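Local coordinates for protein N-(5'-phosphoribosyl)anthranilate isomerase (PDB 5LHF) that catalyses the isomerisation of N-(5-phospho-beta-D-ribosyl)anthranilate to 1-(2-carboxyphenylamino)-1-deoxy-D-ribulose 5-phosphate, the third step of tryptophan synthesis from chorismate, at residues V3-V11 and V20-V30; Y56-W67 and T74-M85. All blocks are in the same frame, centred on the assembly; numbering follows the deposited sequence.

Contact 1. Residues V3-V11 and V20-V30; sequences VEFVKICGV and VERYADATGVV
Asp-25 holds the backbone of Val-6 at both its N-H and its carbonyl. Asp-25 OD2 accepts from Val-6 N at 2.9 Å, using the anti lone pair that faces away from OD1. Asp-25 N donates to Val-6 O at 2.8 Å; this bond lies in the carbonyl plane but is bent, 130° at the hydrogen. Ala-26 N adds a weak bond to the same oxygen. The carboxylate can join in because CG stands beside the Asp-25 backbone N, anti to the carbonyl carbon (chi1 -59°). With an alanine here, Val-6 N would probably lose its carboxylate acceptor, and the hold between the early parts of the two strands would be weaker.

The Ile-8 side chain packs outward on Val-20 and Ala-24. Ile-8 CB rests on Val-20 CG1 at 3.8 Å. From there the branches part. Ile-8 CG2 meets Val-20 CG2 at 3.6 Å. Ile-8 CG1 goes to Ala-24 CB at 4.0 Å, and CD1 at the tip stays on that same methyl. Ile-199 of helix 196-207 also touches Ile-8.

Ile-8 O is bonded by a side chain: Thr-27 OG1 donates at 2.6 Å, almost in line with the carbonyl (177°). Further on, Gly-28 O accepts from both Gly-10 N, at 2.9 Å, and Val-11 N. A CB at Gly-28 would be crowded against Cys-9 SG and Lys-7 CE, which is consistent with a glycine at this place. Lys-7 runs alongside, its CG near Ala-26 O and its CE near Thr-27 O, into the barrel interior, where its NZ forms a salt bridge with Asp-183.

Strands 5-9 and 26-30 are parallel neighbours joined through helix 14-20. This is the first beta-alpha-beta crossover of a TIM barrel.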
loop_
_atom_site.group_PDB
_atom_site.type_symbol
_atom_site.label_atom_id
_atom_site.label_comp_id
_atom_site.label_asym_id
_atom_site.label_seq_id
_atom_site.Cartn_x
_atom_site.Cartn_y
_atom_site.Cartn_z
ATOM N N VAL A 3 -12.916 -8.791 3.574
ATOM C CA VAL A 3 -11.618 -8.127 3.633
ATOM C C VAL A 3 -11.356 -7.731 5.081
ATOM O O VAL A 3 -12.222 -7.147 5.744
ATOM C CB VAL A 3 -11.593 -6.902 2.701
ATOM C CG1 VAL A 3 -10.255 -6.203 2.774
ATOM C CG2 VAL A 3 -11.880 -7.312 1.261
ATOM N N GLU A 4 -10.168 -8.059 5.587
ATOM C CA GLU A 4 -9.889 -7.795 6.991
ATOM C C GLU A 4 -9.062 -6.541 7.229
ATOM O O GLU A 4 -8.998 -6.070 8.373
ATOM C CB GLU A 4 -9.173 -8.992 7.631
ATOM C CG GLU A 4 -10.006 -10.289 7.775
ATOM C CD GLU A 4 -11.470 -10.119 8.211
ATOM O OE1 GLU A 4 -11.903 -9.026 8.637
ATOM O OE2 GLU A 4 -12.212 -11.126 8.131
ATOM N N PHE A 5 -8.443 -5.981 6.199
ATOM C CA PHE A 5 -7.485 -4.903 6.379
ATOM C C PHE A 5 -7.778 -3.812 5.363
ATOM O O PHE A 5 -7.878 -4.086 4.169
ATOM C CB PHE A 5 -6.055 -5.437 6.218
ATOM C CG PHE A 5 -4.979 -4.381 6.235
ATOM C CD1 PHE A 5 -4.427 -3.955 7.436
ATOM C CD2 PHE A 5 -4.466 -3.871 5.046
ATOM C CE1 PHE A 5 -3.424 -3.009 7.450
ATOM C CE2 PHE A 5 -3.445 -2.926 5.051
ATOM C CZ PHE A 5 -2.923 -2.493 6.258
ATOM N N VAL A 6 -7.941 -2.583 5.833
ATOM C CA VAL A 6 -8.154 -1.441 4.951
ATOM C C VAL A 6 -7.121 -0.382 5.287
ATOM O O VAL A 6 -7.010 0.032 6.446
ATOM C CB VAL A 6 -9.567 -0.854 5.100
ATOM C CG1 VAL A 6 -9.734 0.339 4.154
ATOM C CG2 VAL A 6 -10.625 -1.944 4.867
ATOM N N LYS A 7 -6.376 0.059 4.278
ATOM C CA LYS A 7 -5.360 1.087 4.448
ATOM C C LYS A 7 -5.729 2.262 3.558
ATOM O O LYS A 7 -6.042 2.067 2.380
ATOM C CB LYS A 7 -3.972 0.551 4.102
ATOM C CG LYS A 7 -2.875 1.621 4.107
ATOM C CD LYS A 7 -1.470 0.986 4.015
ATOM C CE LYS A 7 -0.408 2.022 3.659
ATOM N NZ LYS A 7 -0.320 2.266 2.172
ATOM N N ILE A 8 -5.760 3.467 4.129
ATOM C CA ILE A 8 -5.962 4.689 3.351
ATOM C C ILE A 8 -4.636 5.429 3.346
ATOM O O ILE A 8 -4.176 5.923 4.388
ATOM C CB ILE A 8 -7.088 5.573 3.907
ATOM C CG1 ILE A 8 -8.440 4.842 3.832
ATOM C CG2 ILE A 8 -7.140 6.891 3.142
ATOM C CD1 ILE A 8 -9.580 5.552 4.566
ATOM N N CYS A 9 -4.029 5.521 2.177
ATOM C CA CYS A 9 -2.647 5.966 2.062
ATOM C C CYS A 9 -2.594 7.444 1.691
ATOM O O CYS A 9 -3.550 8.008 1.152
ATOM C CB CYS A 9 -1.902 5.139 1.012
ATOM S SG CYS A 9 -0.111 5.455 0.981
ATOM N N GLY A 10 -1.465 8.073 2.017
ATOM C CA GLY A 10 -1.179 9.408 1.527
ATOM C C GLY A 10 -1.734 10.563 2.342
ATOM O O GLY A 10 -2.170 11.566 1.767
ATOM N N VAL A 11 -1.741 10.465 3.659
ATOM C CA VAL A 11 -2.195 11.603 4.452
ATOM C C VAL A 11 -1.085 12.639 4.501
ATOM O O VAL A 11 0.101 12.304 4.648
ATOM C CB VAL A 11 -2.642 11.172 5.863
ATOM C CG1 VAL A 11 -3.915 10.332 5.781
ATOM C CG2 VAL A 11 -1.523 10.397 6.574
ATOM N N VAL A 20 -8.939 9.737 8.641
ATOM C CA VAL A 20 -8.661 8.356 8.251
ATOM C C VAL A 20 -8.683 7.421 9.456
ATOM O O VAL A 20 -9.073 6.253 9.338
ATOM C CB VAL A 20 -7.312 8.316 7.506
ATOM C CG1 VAL A 20 -6.749 6.910 7.438
ATOM C CG2 VAL A 20 -7.486 8.907 6.121
ATOM N N GLU A 21 -8.263 7.906 10.628
ATOM C CA GLU A 21 -8.165 7.052 11.806
ATOM C C GLU A 21 -9.522 6.567 12.295
ATOM O O GLU A 21 -9.582 5.589 13.047
ATOM C CB GLU A 21 -7.450 7.798 12.932
ATOM C CG GLU A 21 -5.969 8.000 12.636
ATOM C CD GLU A 21 -5.225 8.614 13.788
ATOM O OE1 GLU A 21 -4.019 8.324 13.926
ATOM O OE2 GLU A 21 -5.838 9.395 14.541
ATOM N N ARG A 22 -10.605 7.220 11.884
ATOM C CA ARG A 22 -11.930 6.777 12.294
ATOM C C ARG A 22 -12.416 5.584 11.487
ATOM O O ARG A 22 -13.430 4.972 11.856
ATOM C CB ARG A 22 -12.912 7.939 12.178
ATOM C CG ARG A 22 -12.572 9.085 13.113
ATOM C CD ARG A 22 -13.811 9.840 13.572
ATOM N NE ARG A 22 -14.529 10.466 12.465
ATOM C CZ ARG A 22 -14.159 11.600 11.881
ATOM N NH1 ARG A 22 -13.068 12.239 12.293
ATOM N NH2 ARG A 22 -14.884 12.091 10.887
ATOM N N TYR A 23 -11.700 5.221 10.416
ATOM C CA TYR A 23 -12.164 4.193 9.499
ATOM C C TYR A 23 -11.136 3.117 9.187
ATOM O O TYR A 23 -11.514 1.946 9.090
ATOM C CB TYR A 23 -12.630 4.839 8.186
ATOM C CG TYR A 23 -13.725 5.863 8.381
ATOM C CD1 TYR A 23 -13.417 7.214 8.578
ATOM C CD2 TYR A 23 -15.060 5.485 8.388
ATOM C CE1 TYR A 23 -14.417 8.150 8.754
ATOM C CE2 TYR A 23 -16.066 6.419 8.565
ATOM C CZ TYR A 23 -15.742 7.742 8.747
ATOM O OH TYR A 23 -16.748 8.665 8.920
ATOM N N ALA A 24 -9.859 3.475 8.997
ATOM C CA ALA A 24 -8.905 2.548 8.402
ATOM C C ALA A 24 -8.159 1.753 9.467
ATOM O O ALA A 24 -7.975 2.206 10.595
ATOM C CB ALA A 24 -7.884 3.291 7.517
ATOM N N ASP A 25 -7.714 0.554 9.088
ATOM C CA ASP A 25 -6.810 -0.190 9.958
ATOM C C ASP A 25 -5.387 0.351 9.938
ATOM O O ASP A 25 -4.636 0.104 10.887
ATOM C CB ASP A 25 -6.812 -1.651 9.546
ATOM C CG ASP A 25 -8.191 -2.253 9.626
ATOM O OD1 ASP A 25 -8.695 -2.342 10.756
ATOM O OD2 ASP A 25 -8.761 -2.626 8.575
ATOM N N ALA A 26 -5.011 1.083 8.889
ATOM C CA ALA A 26 -3.660 1.604 8.737
ATOM C C ALA A 26 -3.714 2.778 7.778
ATOM O O ALA A 26 -4.646 2.906 6.978
ATOM C CB ALA A 26 -2.676 0.546 8.209
ATOM N N THR A 27 -2.691 3.618 7.852
ATOM C CA THR A 27 -2.544 4.708 6.897
ATOM C C THR A 27 -1.078 4.772 6.476
ATOM O O THR A 27 -0.277 3.880 6.783
ATOM C CB THR A 27 -3.076 6.023 7.495
ATOM O OG1 THR A 27 -3.145 7.027 6.469
ATOM C CG2 THR A 27 -2.196 6.506 8.642
ATOM N N GLY A 28 -0.741 5.804 5.717
ATOM C CA GLY A 28 0.600 5.933 5.177
ATOM C C GLY A 28 0.915 7.376 4.874
ATOM O O GLY A 28 0.030 8.153 4.503
ATOM N N VAL A 29 2.192 7.737 5.027
ATOM C CA VAL A 29 2.661 9.073 4.681
ATOM C C VAL A 29 3.827 8.936 3.706
ATOM O O VAL A 29 4.743 8.138 3.934
ATOM C CB VAL A 29 3.043 9.890 5.937
ATOM C CG1 VAL A 29 4.141 9.184 6.759
ATOM C CG2 VAL A 29 3.523 11.261 5.517
ATOM N N VAL A 30 3.783 9.695 2.608
ATOM C CA VAL A 30 4.709 9.505 1.493
ATOM C C VAL A 30 5.871 10.486 1.620
ATOM O O VAL A 30 5.666 11.685 1.835
ATOM C CB VAL A 30 3.992 9.678 0.141
ATOM C CG1 VAL A 30 4.998 9.554 -1.024
ATOM C CG2 VAL A 30 2.842 8.660 0.010
HETATM O O HOH W 1 1.487 11.455 2.269
#

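Contact 2. Residues Y56-W67 and T74-M85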
loop_
_atom_site.group_PDB
_atom_site.type_symbol
_atom_site.label_atom_id
_atom_site.label_comp_id
_atom_site.label_asym_id
_atom_site.label_seq_id
_atom_site.Cartn_x
_atom_site.Cartn_y
_atom_site.Cartn_z
ATOM N N TYR A 56 2.337 3.800 7.808
ATOM C CA TYR A 56 3.498 3.412 7.016
ATOM C C TYR A 56 4.246 4.630 6.498
ATOM O O TYR A 56 3.636 5.569 5.985
ATOM C CB TYR A 56 3.052 2.532 5.843
ATOM C CG TYR A 56 2.642 1.153 6.298
ATOM C CD1 TYR A 56 1.373 0.916 6.819
ATOM C CD2 TYR A 56 3.532 0.097 6.218
ATOM C CE1 TYR A 56 1.010 -0.348 7.259
ATOM C CE2 TYR A 56 3.193 -1.149 6.638
ATOM C CZ TYR A 56 1.930 -1.382 7.153
ATOM O OH TYR A 56 1.632 -2.665 7.578
ATOM N N LEU A 57 5.575 4.602 6.625
ATOM C CA LEU A 57 6.439 5.520 5.886
ATOM C C LEU A 57 6.571 4.959 4.481
ATOM O O LEU A 57 7.213 3.921 4.289
ATOM C CB LEU A 57 7.804 5.641 6.561
ATOM C CG LEU A 57 8.742 6.748 6.054
ATOM C CD1 LEU A 57 8.163 8.141 6.350
ATOM C CD2 LEU A 57 10.138 6.596 6.672
ATOM N N VAL A 58 5.943 5.616 3.505
ATOM C CA VAL A 58 5.808 5.079 2.152
ATOM C C VAL A 58 6.817 5.768 1.242
ATOM O O VAL A 58 6.856 7.005 1.185
ATOM C CB VAL A 58 4.385 5.299 1.617
ATOM C CG1 VAL A 58 4.260 4.719 0.224
ATOM C CG2 VAL A 58 3.316 4.730 2.589
ATOM N N SER A 59 7.595 4.986 0.494
ATOM C CA SER A 59 8.582 5.623 -0.371
ATOM C C SER A 59 9.060 4.690 -1.471
ATOM O O SER A 59 9.044 3.460 -1.344
ATOM C CB SER A 59 9.787 6.120 0.430
ATOM O OG SER A 59 10.662 6.876 -0.411
ATOM N N THR A 60 9.546 5.313 -2.541
ATOM C CA THR A 60 10.227 4.618 -3.621
ATOM C C THR A 60 11.739 4.656 -3.471
ATOM O O THR A 60 12.448 4.224 -4.387
ATOM C CB THR A 60 9.835 5.232 -4.959
ATOM O OG1 THR A 60 10.168 6.624 -4.935
ATOM C CG2 THR A 60 8.334 5.072 -5.192
ATOM N N MET A 61 12.246 5.176 -2.351
ATOM C CA MET A 61 13.672 5.121 -2.065
ATOM C C MET A 61 14.230 3.742 -2.380
ATOM O O MET A 61 13.591 2.721 -2.112
ATOM C CB MET A 61 13.936 5.471 -0.601
ATOM C CG MET A 61 13.955 6.955 -0.351
ATOM S SD MET A 61 14.152 7.339 1.384
ATOM C CE MET A 61 12.680 6.648 2.144
ATOM N N LYS A 62 15.428 3.725 -2.965
ATOM C CA LYS A 62 16.009 2.517 -3.532
ATOM C C LYS A 62 17.097 1.885 -2.672
ATOM O O LYS A 62 17.312 0.672 -2.775
ATOM C CB LYS A 62 16.591 2.822 -4.922
ATOM C CG LYS A 62 15.613 3.498 -5.879
ATOM C CD LYS A 62 16.230 3.748 -7.251
ATOM C CE LYS A 62 16.596 2.442 -7.944
ATOM N NZ LYS A 62 15.414 1.565 -8.189
ATOM N N THR A 63 17.772 2.657 -1.820
ATOM C CA THR A 63 18.983 2.198 -1.158
ATOM C C THR A 63 18.831 2.194 0.359
ATOM O O THR A 63 18.041 2.952 0.931
ATOM C CB THR A 63 20.204 3.059 -1.546
ATOM O OG1 THR A 63 20.167 4.321 -0.859
ATOM C CG2 THR A 63 20.231 3.306 -3.033
ATOM N N PHE A 64 19.606 1.322 1.003
ATOM C CA PHE A 64 19.568 1.241 2.461
ATOM C C PHE A 64 19.869 2.577 3.138
ATOM O O PHE A 64 19.141 2.949 4.074
ATOM C CB PHE A 64 20.533 0.151 2.936
ATOM C CG PHE A 64 20.619 0.038 4.433
ATOM C CD1 PHE A 64 21.559 0.771 5.148
ATOM C CD2 PHE A 64 19.766 -0.807 5.120
ATOM C CE1 PHE A 64 21.641 0.672 6.519
ATOM C CE2 PHE A 64 19.832 -0.911 6.488
ATOM C CZ PHE A 64 20.777 -0.166 7.193
ATOM N N PRO A 65 20.902 3.331 2.753
ATOM C CA PRO A 65 21.200 4.560 3.515
ATOM C C PRO A 65 20.083 5.585 3.460
ATOM O O PRO A 65 19.849 6.298 4.438
ATOM C CB PRO A 65 22.484 5.082 2.849
ATOM C CG PRO A 65 23.090 3.889 2.224
ATOM C CD PRO A 65 21.950 3.037 1.765
ATOM N N GLU A 66 19.417 5.701 2.314
ATOM C CA GLU A 66 18.239 6.552 2.209
ATOM C C GLU A 66 17.159 6.125 3.197
ATOM O O GLU A 66 16.621 6.945 3.952
ATOM C CB GLU A 66 17.713 6.493 0.782
ATOM C CG GLU A 66 18.639 7.117 -0.232
ATOM C CD GLU A 66 18.110 6.977 -1.632
ATOM O OE1 GLU A 66 18.278 5.891 -2.230
ATOM O OE2 GLU A 66 17.501 7.947 -2.120
ATOM N N TRP A 67 16.817 4.841 3.199
ATOM C CA TRP A 67 15.796 4.372 4.134
ATOM C C TRP A 67 16.229 4.558 5.578
ATOM O O TRP A 67 15.427 4.980 6.419
ATOM C CB TRP A 67 15.466 2.906 3.865
ATOM C CG TRP A 67 14.410 2.763 2.849
ATOM C CD1 TRP A 67 14.569 2.403 1.530
ATOM C CD2 TRP A 67 12.999 2.977 3.039
ATOM N NE1 TRP A 67 13.339 2.372 0.903
ATOM C CE2 TRP A 67 12.367 2.732 1.802
ATOM C CE3 TRP A 67 12.214 3.350 4.136
ATOM C CZ2 TRP A 67 10.982 2.843 1.633
ATOM C CZ3 TRP A 67 10.848 3.482 3.964
ATOM C CH2 TRP A 67 10.243 3.216 2.722
ATOM N N THR A 74 12.282 10.049 11.253
ATOM C CA THR A 74 10.835 10.018 11.458
ATOM C C THR A 74 10.381 9.139 12.617
ATOM O O THR A 74 9.239 9.279 13.067
ATOM C CB THR A 74 10.117 9.523 10.199
ATOM O OG1 THR A 74 10.563 8.192 9.895
ATOM C CG2 THR A 74 10.403 10.449 9.016
ATOM N N GLY A 75 11.208 8.212 13.077
ATOM C CA GLY A 75 10.712 7.280 14.063
ATOM C C GLY A 75 9.753 6.239 13.541
ATOM O O GLY A 75 9.073 5.590 14.341
ATOM N N ALA A 76 9.678 6.049 12.223
ATOM C CA ALA A 76 8.703 5.120 11.654
ATOM C C ALA A 76 8.875 3.723 12.231
ATOM O O ALA A 76 9.994 3.245 12.418
ATOM C CB ALA A 76 8.837 5.050 10.134
ATOM N N GLU A 77 7.748 3.075 12.509
ATOM C CA GLU A 77 7.650 1.692 12.942
ATOM C C GLU A 77 7.291 0.761 11.791
ATOM O O GLU A 77 7.557 -0.448 11.854
ATOM C CB GLU A 77 6.562 1.644 14.026
ATOM C CG GLU A 77 6.927 2.357 15.321
ATOM C CD GLU A 77 7.827 1.500 16.161
ATOM O OE1 GLU A 77 8.537 2.040 17.057
ATOM O OE2 GLU A 77 7.833 0.260 15.925
ATOM N N TYR A 78 6.635 1.309 10.770
ATOM C CA TYR A 78 6.157 0.599 9.591
ATOM C C TYR A 78 6.701 1.297 8.361
ATOM O O TYR A 78 6.698 2.526 8.301
ATOM C CB TYR A 78 4.626 0.609 9.510
ATOM C CG TYR A 78 3.974 -0.138 10.642
ATOM C CD1 TYR A 78 3.642 -1.488 10.509
ATOM C CD2 TYR A 78 3.689 0.497 11.845
ATOM C CE1 TYR A 78 3.049 -2.180 11.545
ATOM C CE2 TYR A 78 3.099 -0.184 12.881
ATOM C CZ TYR A 78 2.785 -1.522 12.728
ATOM O OH TYR A 78 2.195 -2.201 13.769
ATOM N N ILE A 79 7.153 0.524 7.373
ATOM C CA ILE A 79 7.602 1.110 6.119
ATOM C C ILE A 79 6.972 0.348 4.965
ATOM O O ILE A 79 6.729 -0.863 5.042
ATOM C CB ILE A 79 9.151 1.132 5.979
ATOM C CG1 ILE A 79 9.743 -0.275 5.908
ATOM C CG2 ILE A 79 9.782 1.912 7.134
ATOM C CD1 ILE A 79 11.260 -0.281 5.642
ATOM N N GLN A 80 6.679 1.082 3.902
ATOM C CA GLN A 80 6.149 0.500 2.672
ATOM C C GLN A 80 7.188 0.751 1.592
ATOM O O GLN A 80 7.413 1.898 1.192
ATOM C CB GLN A 80 4.796 1.094 2.303
ATOM C CG GLN A 80 4.287 0.694 0.912
ATOM C CD GLN A 80 2.795 0.962 0.759
ATOM O OE1 GLN A 80 2.042 0.932 1.729
ATOM N NE2 GLN A 80 2.386 1.311 -0.441
ATOM N N VAL A 81 7.818 -0.321 1.133
ATOM C CA VAL A 81 8.907 -0.237 0.166
ATOM C C VAL A 81 8.303 -0.398 -1.224
ATOM O O VAL A 81 7.873 -1.493 -1.606
ATOM C CB VAL A 81 9.976 -1.294 0.454
ATOM C CG1 VAL A 81 11.061 -1.298 -0.619
ATOM C CG2 VAL A 81 10.590 -1.040 1.812
ATOM N N HIS A 82 8.237 0.710 -1.959
ATOM C CA HIS A 82 7.723 0.799 -3.324
ATOM C C HIS A 82 8.852 0.775 -4.337
ATOM O O HIS A 82 8.893 1.594 -5.258
ATOM C CB HIS A 82 6.901 2.074 -3.491
ATOM C CG HIS A 82 5.424 1.852 -3.501
ATOM N ND1 HIS A 82 4.750 1.385 -4.608
ATOM C CD2 HIS A 82 4.487 2.048 -2.546
ATOM C CE1 HIS A 82 3.465 1.286 -4.330
ATOM N NE2 HIS A 82 3.279 1.685 -3.085
ATOM N N SER A 83 9.806 -0.127 -4.153
ATOM C CA SER A 83 10.972 -0.221 -5.014
ATOM C C SER A 83 11.490 -1.643 -4.922
ATOM O O SER A 83 11.032 -2.437 -4.096
ATOM C CB SER A 83 12.063 0.781 -4.624
ATOM O OG SER A 83 12.892 0.258 -3.602
ATOM N N ASP A 84 12.445 -1.965 -5.793
ATOM C CA ASP A 84 13.046 -3.296 -5.828
ATOM C C ASP A 84 14.382 -3.322 -5.099
ATOM O O ASP A 84 15.359 -3.908 -5.575
ATOM C CB ASP A 84 13.191 -3.784 -7.270
ATOM C CG ASP A 84 13.803 -2.742 -8.188
ATOM O OD1 ASP A 84 14.691 -1.994 -7.733
ATOM O OD2 ASP A 84 13.392 -2.667 -9.367
ATOM N N MET A 85 14.443 -2.659 -3.947
ATOM C CA MET A 85 15.574 -2.799 -3.044
ATOM C C MET A 85 15.728 -4.260 -2.633
ATOM O O MET A 85 14.745 -4.994 -2.492
ATOM C CB MET A 85 15.364 -1.907 -1.819
ATOM C CG MET A 85 16.504 -1.878 -0.825
ATOM S SD MET A 85 16.205 -0.615 0.450
ATOM C CE MET A 85 14.601 -1.147 1.047
#
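The Trp-67 ring is packed on both faces. Ile-79 CD1 lies over one face, toward the rim, and Val-81 CG2 touches Trp-67 CZ2. Met-61 CE covers the opposite face, 3.7 Å above the ring plane and over its centre. At the edge, Trp-67 CH2 meets Gln-80 O at 3.5 Å. Met-85 makes a Met-aromatic contact, its SD 4.5 Å from the centroid of the five-membered ring and oblique to it.

The Tyr-56 ring carries Tyr-78 CB over one face, a CH-pi contact with CB 3.7 Å from the ring centroid. Ile-79 O sits at its edge. The two tyrosine rings are oblique, their planes 55° apart.

Strands 55-59 and 78-81 are parallel neighbours in the TIM barrel, joined by helix 64-74 in a beta-alpha-beta crossover. Trp-67 projects from that helix onto the outside of the sheet. Leu-57 N donates to Tyr-78 O at 2.9 Å. Leu-57 O accepts from Gln-80 N, and the pattern runs on through Ser-59 to His-82. On the barrel's inner side Val-58 and Gln-80 lie side by side.

Past the strands, Met-61 O is gripped twice, from opposite faces of its carbonyl plane. Ser-83 OG donates to Met-61 O at 3.0 Å, and Trp-67 NE1 donates to the same oxygen. The indole bond, though bent, is likely to limit the turning of the ring. Turned opposite the backbone N (chi1 -176°), Met-85 CG lies 3.3 Å from Lys-62 O; the chain then bends at chi3 to bring SD and CE to the indole. Lys-62 NZ and Asp-84 OD1 form a long salt bridge of 3.7 Å.

Contacts 1 and 2 follow each other along the chain, and contact 1 closes before contact 2 opens. Their centres are about 17 Å apart. They share one closed sheet of eight parallel strands. Each joins the two strands of a beta-alpha-beta unit, through helix 14-20 and helix 64-74 respectively. The join lies between strands 26-30 and 55-59, where Val-29 N and Tyr-56 O are 2.8 Å apart, a probable hydrogen bond. A second link crosses the barrel interior: Lys-7 NZ and Gln-80 OE1 are 2.7 Å apart, also a probable hydrogen bond. Together the two units supply the first four strands, half of the TIM barrel.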